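Local coordinates for PfhB2 (Pasteurella multocida, PDB 6U8T), which is the YopT-like domain of a toxin and probably acts as a cysteine protease of the papain-like clan CA, at residues V37-C42 and A149-I154; V108-K113 and R119-A124; V172-P177 and Q188-W193. The protein carries 1 engineered substitution. All coordinates share one frame; numbering follows the deposited sequence.

Contact 1: residues V37-C42 and A149-I154. Engineered in segment 37-42: Ser-38 (natural residue Cys).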
loop_
_atom_site.group_PDB
_atom_site.type_symbol
_atom_site.label_atom_id
_atom_site.label_comp_id
_atom_site.label_asym_id
_atom_site.label_seq_id
_atom_site.Cartn_x
_atom_site.Cartn_y
_atom_site.Cartn_z
ATOM N N VAL C 37 15.795 -2.012 1.217
ATOM C CA VAL C 37 16.725 -1.256 2.103
ATOM C C VAL C 37 16.349 -1.534 3.572
ATOM O O VAL C 37 17.251 -1.660 4.383
ATOM C CB VAL C 37 16.691 0.254 1.807
ATOM C CG1 VAL C 37 17.523 1.038 2.807
ATOM C CG2 VAL C 37 17.165 0.531 0.401
ATOM N N SER C 38 15.061 -1.588 3.879
ATOM C CA SER C 38 14.537 -1.775 5.247
ATOM C C SER C 38 14.889 -3.179 5.736
ATOM O O SER C 38 15.453 -3.304 6.851
ATOM C CB SER C 38 13.054 -1.480 5.294
ATOM O OG SER C 38 12.871 -0.044 5.179
ATOM N N GLU C 39 14.621 -4.179 4.903
ATOM C CA GLU C 39 14.936 -5.604 5.158
ATOM C C GLU C 39 16.440 -5.746 5.385
ATOM O O GLU C 39 16.832 -6.259 6.449
ATOM C CB GLU C 39 14.469 -6.489 4.003
ATOM C CG GLU C 39 14.820 -7.955 4.180
ATOM C CD GLU C 39 13.911 -8.735 5.124
ATOM O OE1 GLU C 39 13.010 -8.102 5.725
ATOM O OE2 GLU C 39 14.114 -9.998 5.268
ATOM N N SER C 40 17.262 -5.269 4.449
ATOM C CA SER C 40 18.729 -5.416 4.515
ATOM C C SER C 40 19.241 -4.694 5.772
ATOM O O SER C 40 20.116 -5.273 6.467
ATOM C CB SER C 40 19.390 -4.903 3.258
ATOM O OG SER C 40 20.805 -4.971 3.365
ATOM N N THR C 41 18.721 -3.497 6.091
ATOM C CA THR C 41 19.197 -2.700 7.240
ATOM C C THR C 41 18.847 -3.416 8.552
ATOM O O THR C 41 19.720 -3.499 9.399
ATOM C CB THR C 41 18.606 -1.291 7.302
ATOM O OG1 THR C 41 18.860 -0.611 6.074
ATOM C CG2 THR C 41 19.196 -0.515 8.477
ATOM N N CYS C 42 17.619 -3.922 8.679
ATOM C CA CYS C 42 17.169 -4.670 9.865
ATOM C C CYS C 42 18.032 -5.931 10.036
ATOM O O CYS C 42 18.443 -6.213 11.187
ATOM C CB CYS C 42 15.681 -4.993 9.797
ATOM S SG CYS C 42 14.655 -3.540 10.112
ATOM N N ALA C 149 15.966 -11.443 19.590
ATOM C CA ALA C 149 15.961 -10.474 18.485
ATOM C C ALA C 149 14.853 -10.867 17.499
ATOM O O ALA C 149 14.607 -12.070 17.336
ATOM C CB ALA C 149 17.330 -10.494 17.835
ATOM N N LYS C 150 14.207 -9.887 16.852
ATOM C CA LYS C 150 13.071 -10.101 15.916
ATOM C C LYS C 150 13.295 -9.293 14.640
ATOM O O LYS C 150 13.715 -8.111 14.744
ATOM C CB LYS C 150 11.737 -9.709 16.560
ATOM C CG LYS C 150 11.314 -10.570 17.744
ATOM C CD LYS C 150 11.811 -10.097 19.095
ATOM C CE LYS C 150 11.483 -11.051 20.238
ATOM N NZ LYS C 150 10.184 -11.765 20.052
ATOM N N LYS C 151 13.071 -9.915 13.483
ATOM C CA LYS C 151 12.827 -9.218 12.214
ATOM C C LYS C 151 11.319 -9.262 11.938
ATOM O O LYS C 151 10.750 -10.362 11.827
ATOM C CB LYS C 151 13.636 -9.855 11.090
ATOM C CG LYS C 151 13.665 -9.084 9.772
ATOM C CD LYS C 151 14.820 -9.501 8.905
ATOM C CE LYS C 151 14.737 -10.943 8.495
ATOM N NZ LYS C 151 13.546 -11.196 7.665
ATOM N N ILE C 152 10.707 -8.089 11.873
ATOM C CA ILE C 152 9.246 -7.871 11.862
ATOM C C ILE C 152 8.822 -7.348 10.476
ATOM O O ILE C 152 9.243 -6.227 10.110
ATOM C CB ILE C 152 8.862 -6.917 13.002
ATOM C CG1 ILE C 152 9.395 -7.389 14.358
ATOM C CG2 ILE C 152 7.354 -6.743 13.061
ATOM C CD1 ILE C 152 9.698 -6.269 15.330
ATOM N N SER C 153 8.082 -8.161 9.713
ATOM C CA SER C 153 7.494 -7.805 8.394
ATOM C C SER C 153 6.094 -7.252 8.604
ATOM O O SER C 153 5.314 -7.966 9.256
ATOM C CB SER C 153 7.425 -8.971 7.469
ATOM O OG SER C 153 8.706 -9.533 7.250
ATOM N N ILE C 154 5.819 -6.027 8.145
ATOM C CA ILE C 154 4.464 -5.437 8.218
ATOM C C ILE C 154 4.027 -5.040 6.818
ATOM O O ILE C 154 4.854 -4.527 6.033
ATOM C CB ILE C 154 4.362 -4.273 9.208
ATOM C CG1 ILE C 154 5.059 -3.021 8.712
ATOM C CG2 ILE C 154 4.864 -4.682 10.588
ATOM C CD1 ILE C 154 5.002 -1.907 9.724
#
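Glu-39 of helix 20-51 and Lys-151 of strand 147-155 meet in a single charged hydrogen bond, Lys-151 NZ donating to Glu-39 OE2 over 2.7 Å as part of a salt bridge. The ammonium nitrogen comes in on the syn side of OE2, 26° out of the carboxylate plane. Glu-39 OE1 stays 3.7 Å from Lys-151 NZ, so the grip is one-pronged. The two side chains cross at about a right angle: Glu-39 bends at chi2 (79°), and Lys-151 curls at chi3 and chi4 to bring NZ round to the acid. The last methylene, Lys-151 CE, follows NZ to 3.4 Å from Glu-39 OE2.

Two threonine hydroxyls hold the carboxylate further. Glu-39 OE2 is also bonded to Thr-98 OG1 of helix 91-104, and OE1 to Thr-162 OG1 of the second subunit; a strand of that subunit also pairs antiparallel with 149-154.

Next to Glu-39, the engineered Ser-38 replaces a cysteine and packs on His-161 of the second subunit, an arrangement consistent with a clan CA Cys-His pair assembled across the dimer.

Both ionic residues are buried, so the bridge probably offsets their charges, while the two threonine bonds restrict rotation of the carboxylate.

Contact 2: residues V108-K113 and R119-A124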
loop_
_atom_site.group_PDB
_atom_site.type_symbol
_atom_site.label_atom_id
_atom_site.label_comp_id
_atom_site.label_asym_id
_atom_site.label_seq_id
_atom_site.Cartn_x
_atom_site.Cartn_y
_atom_site.Cartn_z
ATOM N N VAL C 108 21.461 -16.921 15.022
ATOM C CA VAL C 108 20.846 -18.288 15.144
ATOM C C VAL C 108 19.332 -18.133 15.226
ATOM O O VAL C 108 18.811 -17.636 16.213
ATOM C CB VAL C 108 21.399 -19.086 16.358
ATOM C CG1 VAL C 108 20.726 -20.444 16.445
ATOM C CG2 VAL C 108 22.908 -19.239 16.300
ATOM N N PRO C 109 18.588 -18.561 14.196
ATOM C CA PRO C 109 17.133 -18.544 14.236
ATOM C C PRO C 109 16.613 -19.433 15.380
ATOM O O PRO C 109 17.132 -20.511 15.561
ATOM C CB PRO C 109 16.697 -19.138 12.860
ATOM C CG PRO C 109 17.924 -19.227 12.015
ATOM C CD PRO C 109 19.102 -19.155 12.952
ATOM N N LYS C 110 15.590 -18.990 16.091
ATOM C CA LYS C 110 14.921 -19.817 17.131
ATOM C C LYS C 110 14.095 -20.903 16.445
ATOM O O LYS C 110 13.630 -20.655 15.305
ATOM C CB LYS C 110 14.028 -18.981 18.041
ATOM C CG LYS C 110 14.786 -18.143 19.038
ATOM C CD LYS C 110 13.951 -17.568 20.169
ATOM C CE LYS C 110 14.760 -16.535 20.952
ATOM N NZ LYS C 110 13.995 -15.947 22.078
ATOM N N GLU C 111 13.968 -22.062 17.085
ATOM C CA GLU C 111 13.168 -23.221 16.639
ATOM C C GLU C 111 12.111 -23.502 17.705
ATOM O O GLU C 111 12.406 -23.300 18.908
ATOM C CB GLU C 111 14.030 -24.468 16.429
ATOM C CG GLU C 111 15.376 -24.190 15.802
ATOM C CD GLU C 111 15.703 -25.102 14.645
ATOM O OE1 GLU C 111 15.966 -26.332 14.901
ATOM O OE2 GLU C 111 15.678 -24.577 13.485
ATOM N N LYS C 112 10.940 -24.001 17.300
ATOM C CA LYS C 112 10.029 -24.782 18.176
ATOM C C LYS C 112 10.311 -26.247 17.901
ATOM O O LYS C 112 10.400 -26.584 16.722
ATOM C CB LYS C 112 8.590 -24.390 17.877
ATOM C CG LYS C 112 8.287 -22.922 18.167
ATOM C CD LYS C 112 8.556 -22.509 19.616
ATOM C CE LYS C 112 7.583 -21.446 20.089
ATOM N NZ LYS C 112 8.090 -20.697 21.264
ATOM N N LYS C 113 10.660 -27.000 18.938
ATOM C CA LYS C 113 11.002 -28.438 18.889
ATOM C C LYS C 113 9.860 -29.272 19.475
ATOM O O LYS C 113 9.386 -28.899 20.566
ATOM C CB LYS C 113 12.279 -28.677 19.693
ATOM C CG LYS C 113 13.503 -28.037 19.067
ATOM C CD LYS C 113 14.776 -28.299 19.852
ATOM C CE LYS C 113 16.022 -28.171 19.004
ATOM N NZ LYS C 113 15.836 -27.122 17.986
ATOM N N ARG C 119 10.864 -26.712 13.793
ATOM C CA ARG C 119 10.339 -25.728 12.823
ATOM C C ARG C 119 10.724 -24.329 13.324
ATOM O O ARG C 119 11.057 -24.182 14.509
ATOM C CB ARG C 119 8.830 -25.855 12.634
ATOM C CG ARG C 119 8.043 -25.462 13.864
ATOM C CD ARG C 119 6.568 -25.335 13.548
ATOM N NE ARG C 119 5.854 -24.905 14.740
ATOM C CZ ARG C 119 5.839 -23.658 15.207
ATOM N NH1 ARG C 119 6.486 -22.688 14.571
ATOM N NH2 ARG C 119 5.188 -23.394 16.328
ATOM N N ARG C 120 10.732 -23.356 12.428
ATOM C CA ARG C 120 11.184 -21.978 12.762
ATOM C C ARG C 120 10.200 -21.375 13.757
ATOM O O ARG C 120 9.008 -21.583 13.593
ATOM C CB ARG C 120 11.363 -21.156 11.484
ATOM C CG ARG C 120 12.454 -21.712 10.585
ATOM C CD ARG C 120 13.736 -21.835 11.400
ATOM N NE ARG C 120 14.931 -22.060 10.613
ATOM C CZ ARG C 120 15.537 -21.150 9.852
ATOM N NH1 ARG C 120 15.029 -19.932 9.727
ATOM N NH2 ARG C 120 16.625 -21.483 9.178
ATOM N N ASP C 121 10.709 -20.664 14.768
ATOM C CA ASP C 121 9.889 -19.820 15.680
ATOM C C ASP C 121 9.566 -18.527 14.933
ATOM O O ASP C 121 10.283 -17.533 15.127
ATOM C CB ASP C 121 10.570 -19.612 17.032
ATOM C CG ASP C 121 9.726 -18.852 18.054
ATOM O OD1 ASP C 121 8.488 -18.736 17.838
ATOM O OD2 ASP C 121 10.303 -18.407 19.093
ATOM N N GLU C 122 8.584 -18.579 14.043
ATOM C CA GLU C 122 8.031 -17.381 13.355
ATOM C C GLU C 122 6.565 -17.265 13.753
ATOM O O GLU C 122 5.913 -18.326 13.795
ATOM C CB GLU C 122 8.137 -17.489 11.834
ATOM C CG GLU C 122 9.549 -17.684 11.376
ATOM C CD GLU C 122 9.781 -17.673 9.875
ATOM O OE1 GLU C 122 8.909 -17.128 9.158
ATOM O OE2 GLU C 122 10.838 -18.220 9.428
ATOM N N VAL C 123 6.094 -16.058 14.055
ATOM C CA VAL C 123 4.706 -15.840 14.522
ATOM C C VAL C 123 4.037 -14.898 13.535
ATOM O O VAL C 123 4.512 -13.746 13.392
ATOM C CB VAL C 123 4.676 -15.315 15.968
ATOM C CG1 VAL C 123 3.275 -14.938 16.404
ATOM C CG2 VAL C 123 5.242 -16.351 16.930
ATOM N N ALA C 124 3.034 -15.391 12.822
ATOM C CA ALA C 124 2.205 -14.588 11.901
ATOM C C ALA C 124 0.911 -14.223 12.633
ATOM O O ALA C 124 0.572 -14.858 13.656
ATOM C CB ALA C 124 1.945 -15.354 10.636
#
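Strands 111-114 and 117-127 run antiparallel as a beta hairpin, with Lys-112 and Arg-119 as a hydrogen-bonded pair and Glu-111 and Arg-120 as the adjoining non-hydrogen-bonded pair. Lys-112 N donates to Arg-119 O over 2.8 Å, and Arg-119 N returns a bond of 3.0 Å to Lys-112 O. Beyond this pairing Asp-121 N also bonds to Lys-110 O, at 3.0 Å. Asp-121 is the centre of an inverse gamma turn, which marks the break in the longer strand.

Lys-112 and Arg-119 project from the same face of the hairpin. Lys-112 CB sits 3.8 Å above the plane of the Arg-119 guanidinium, over its centre, so aliphatic carbon covers the flat cation. The Arg-119 chain, extended from CG to NE after a chi1 of 68°, lays that group across the lysine.

Arg-120 bends at chi2 and runs beside Pro-109, whose CB is 3.6 Å from Arg-120 NH1 over one guanidinium face. The main polar partner of this arginine is Asp-99 of helix 91-104, which tethers the hairpin to that helix. Toward Glu-111 it makes a long salt bridge, with Arg-120 NE 3.9 Å from Glu-111 OE2; Lys-113 joins the same network through a weak bond from its NZ to Glu-111 OE1. Lys-110 sends its NZ away to Ala-147 O, yet its root lies alongside Asp-121, with Lys-110 CB 3.7 Å from Asp-121 CB.

Contact 3: residues V172-P177 and Q188-W193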
loop_
_atom_site.group_PDB
_atom_site.type_symbol
_atom_site.label_atom_id
_atom_site.label_comp_id
_atom_site.label_asym_id
_atom_site.label_seq_id
_atom_site.Cartn_x
_atom_site.Cartn_y
_atom_site.Cartn_z
ATOM N N VAL C 172 -17.010 0.300 -25.929
ATOM C CA VAL C 172 -16.514 0.512 -24.534
ATOM C C VAL C 172 -15.663 1.779 -24.503
ATOM O O VAL C 172 -14.677 1.849 -25.245
ATOM C CB VAL C 172 -15.724 -0.697 -24.003
ATOM C CG1 VAL C 172 -15.400 -0.520 -22.529
ATOM C CG2 VAL C 172 -16.464 -2.003 -24.230
ATOM N N VAL C 173 -16.067 2.760 -23.705
ATOM C CA VAL C 173 -15.216 3.942 -23.413
ATOM C C VAL C 173 -14.701 3.781 -21.986
ATOM O O VAL C 173 -15.521 3.641 -21.089
ATOM C CB VAL C 173 -15.977 5.262 -23.618
ATOM C CG1 VAL C 173 -15.061 6.451 -23.425
ATOM C CG2 VAL C 173 -16.615 5.320 -24.994
ATOM N N PHE C 174 -13.378 3.750 -21.797
ATOM C CA PHE C 174 -12.719 3.573 -20.482
ATOM C C PHE C 174 -11.967 4.857 -20.138
ATOM O O PHE C 174 -11.259 5.372 -21.006
ATOM C CB PHE C 174 -11.790 2.363 -20.531
ATOM C CG PHE C 174 -11.088 2.085 -19.228
ATOM C CD1 PHE C 174 -11.803 1.666 -18.123
ATOM C CD2 PHE C 174 -9.724 2.243 -19.106
ATOM C CE1 PHE C 174 -11.163 1.408 -16.918
ATOM C CE2 PHE C 174 -9.088 2.025 -17.895
ATOM C CZ PHE C 174 -9.798 1.583 -16.816
ATOM N N PHE C 175 -12.143 5.392 -18.933
ATOM C CA PHE C 175 -11.513 6.669 -18.523
ATOM C C PHE C 175 -10.772 6.453 -17.212
ATOM O O PHE C 175 -11.385 6.001 -16.222
ATOM C CB PHE C 175 -12.544 7.800 -18.425
ATOM C CG PHE C 175 -11.963 9.076 -17.874
ATOM C CD1 PHE C 175 -11.152 9.891 -18.652
ATOM C CD2 PHE C 175 -12.190 9.441 -16.553
ATOM C CE1 PHE C 175 -10.593 11.045 -18.125
ATOM C CE2 PHE C 175 -11.632 10.604 -16.038
ATOM C CZ PHE C 175 -10.846 11.406 -16.824
ATOM N N ASP C 176 -9.479 6.760 -17.231
ATOM C CA ASP C 176 -8.580 6.717 -16.050
ATOM C C ASP C 176 -7.956 8.097 -15.870
ATOM O O ASP C 176 -7.097 8.502 -16.645
ATOM C CB ASP C 176 -7.531 5.627 -16.227
ATOM C CG ASP C 176 -6.691 5.404 -14.990
ATOM O OD1 ASP C 176 -6.697 6.298 -14.112
ATOM O OD2 ASP C 176 -6.097 4.327 -14.888
ATOM N N PRO C 177 -8.378 8.863 -14.848
ATOM C CA PRO C 177 -7.881 10.216 -14.634
ATOM C C PRO C 177 -6.353 10.297 -14.478
ATOM O O PRO C 177 -5.848 11.401 -14.487
ATOM C CB PRO C 177 -8.525 10.694 -13.329
ATOM C CG PRO C 177 -9.512 9.645 -12.917
ATOM C CD PRO C 177 -9.371 8.466 -13.855
ATOM N N GLN C 188 -14.508 -7.603 -26.588
ATOM C CA GLN C 188 -13.333 -8.518 -26.686
ATOM C C GLN C 188 -12.054 -7.664 -26.659
ATOM O O GLN C 188 -11.131 -7.980 -25.879
ATOM C CB GLN C 188 -13.418 -9.364 -27.963
ATOM C CG GLN C 188 -12.982 -10.815 -27.813
ATOM C CD GLN C 188 -11.603 -10.894 -27.230
ATOM O OE1 GLN C 188 -11.436 -10.960 -26.016
ATOM N NE2 GLN C 188 -10.609 -10.717 -28.081
ATOM N N LYS C 189 -12.004 -6.619 -27.488
ATOM C CA LYS C 189 -10.794 -5.782 -27.650
ATOM C C LYS C 189 -10.473 -5.085 -26.321
ATOM O O LYS C 189 -9.287 -5.077 -25.934
ATOM C CB LYS C 189 -10.980 -4.824 -28.824
ATOM C CG LYS C 189 -10.850 -5.506 -30.175
ATOM C CD LYS C 189 -11.074 -4.578 -31.339
ATOM C CE LYS C 189 -11.017 -5.292 -32.667
ATOM N NZ LYS C 189 -11.911 -4.647 -33.655
ATOM N N PHE C 190 -11.491 -4.562 -25.632
ATOM C CA PHE C 190 -11.355 -3.950 -24.285
ATOM C C PHE C 190 -10.857 -4.985 -23.262
ATOM O O PHE C 190 -9.925 -4.679 -22.510
ATOM C CB PHE C 190 -12.669 -3.323 -23.811
ATOM C CG PHE C 190 -12.620 -2.876 -22.373
ATOM C CD1 PHE C 190 -11.937 -1.722 -22.016
ATOM C CD2 PHE C 190 -13.200 -3.640 -21.374
ATOM C CE1 PHE C 190 -11.869 -1.317 -20.689
ATOM C CE2 PHE C 190 -13.115 -3.242 -20.047
ATOM C CZ PHE C 190 -12.465 -2.077 -19.708
ATOM N N GLU C 191 -11.471 -6.168 -23.220
ATOM C CA GLU C 191 -11.175 -7.201 -22.200
ATOM C C GLU C 191 -9.720 -7.654 -22.352
ATOM O O GLU C 191 -9.008 -7.690 -21.331
ATOM C CB GLU C 191 -12.155 -8.363 -22.325
ATOM C CG GLU C 191 -11.895 -9.469 -21.327
ATOM C CD GLU C 191 -13.060 -10.441 -21.148
ATOM O OE1 GLU C 191 -14.244 -10.004 -21.092
ATOM O OE2 GLU C 191 -12.785 -11.645 -21.064
ATOM N N SER C 192 -9.274 -7.968 -23.575
ATOM C CA SER C 192 -7.886 -8.428 -23.845
ATOM C C SER C 192 -6.894 -7.339 -23.446
ATOM O O SER C 192 -5.957 -7.659 -22.744
ATOM C CB SER C 192 -7.707 -8.825 -25.260
ATOM O OG SER C 192 -8.707 -9.758 -25.576
ATOM N N TRP C 193 -7.124 -6.098 -23.872
ATOM C CA TRP C 193 -6.265 -4.929 -23.567
ATOM C C TRP C 193 -6.165 -4.727 -22.060
ATOM O O TRP C 193 -5.048 -4.542 -21.586
ATOM C CB TRP C 193 -6.797 -3.666 -24.227
ATOM C CG TRP C 193 -6.070 -2.445 -23.779
ATOM C CD1 TRP C 193 -4.867 -1.980 -24.232
ATOM C CD2 TRP C 193 -6.491 -1.533 -22.757
ATOM N NE1 TRP C 193 -4.537 -0.820 -23.587
ATOM C CE2 TRP C 193 -5.515 -0.519 -22.683
ATOM C CE3 TRP C 193 -7.608 -1.452 -21.929
ATOM C CZ2 TRP C 193 -5.630 0.553 -21.808
ATOM C CZ3 TRP C 193 -7.711 -0.407 -21.042
ATOM C CH2 TRP C 193 -6.733 0.579 -20.987
#
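Val-172 and Phe-174 of strand 171-176 press against Phe-190 and Trp-193 of helix 187-201, a strand-on-helix packing in which the helix rests on the four-stranded antiparallel sheet. The axes of the two segments pass 9.5 Å apart at 33°.

The tight part is a small aromatic cluster with Val-172 over one face of the Phe-190 ring. Val-172 CG1 makes a CH-pi contact there, 3.8 Å from the ring centroid and only 17° off the ring normal; a chi1 of -172° turns this methyl over the face. Phe-174 and Phe-190 meet obliquely, with Phe-190 CE1 3.7 Å from Phe-174 CB. The Trp-193 ring offers its edge to Phe-174, and the cluster is extended by Phe-198 of the same helix, which meets the Phe-174 ring edge-to-face. Beyond the cluster, the buried Asp-176 bonds through OD1 to His-161 NE2, consistent with the His-Asp pair of a clan CA protease.

On the outer side of the helix, by contrast, Gln-188 and Lys-189 are exposed and make no contact with the strand. There Ser-192 OG bonds back to Gln-188 O, which also accepts Ser-192 N.

Back in the cluster, Trp-193 CZ3 approaches Phe-174 CD2 to 3.9 Å.

Contacts 1 and 2 are neighbours, their centres 16 Å apart and nearest atoms about 5 Å apart; the 108-124 hairpin is nested within the chain loop that contact 1 closes. Helix 91-104 borders both. Contact 3 follows later in the chain, across the chain's centre, with its centre 40 Å from contact 1 and 48 Å from contact 2. The chain is thus elongated, with a mixed helix-and-strand end holding contacts 1 and 2 and, at the other end, the four-stranded antiparallel sheet with helix 187-201. All three contacts touch the second subunit, where Thr-41 and Cys-42 of one chain pack on Phe-175 and Pro-177 of the other. The dimer therefore brings the contact 1 helix beside the contact 3 strand, probably completing a shared active site.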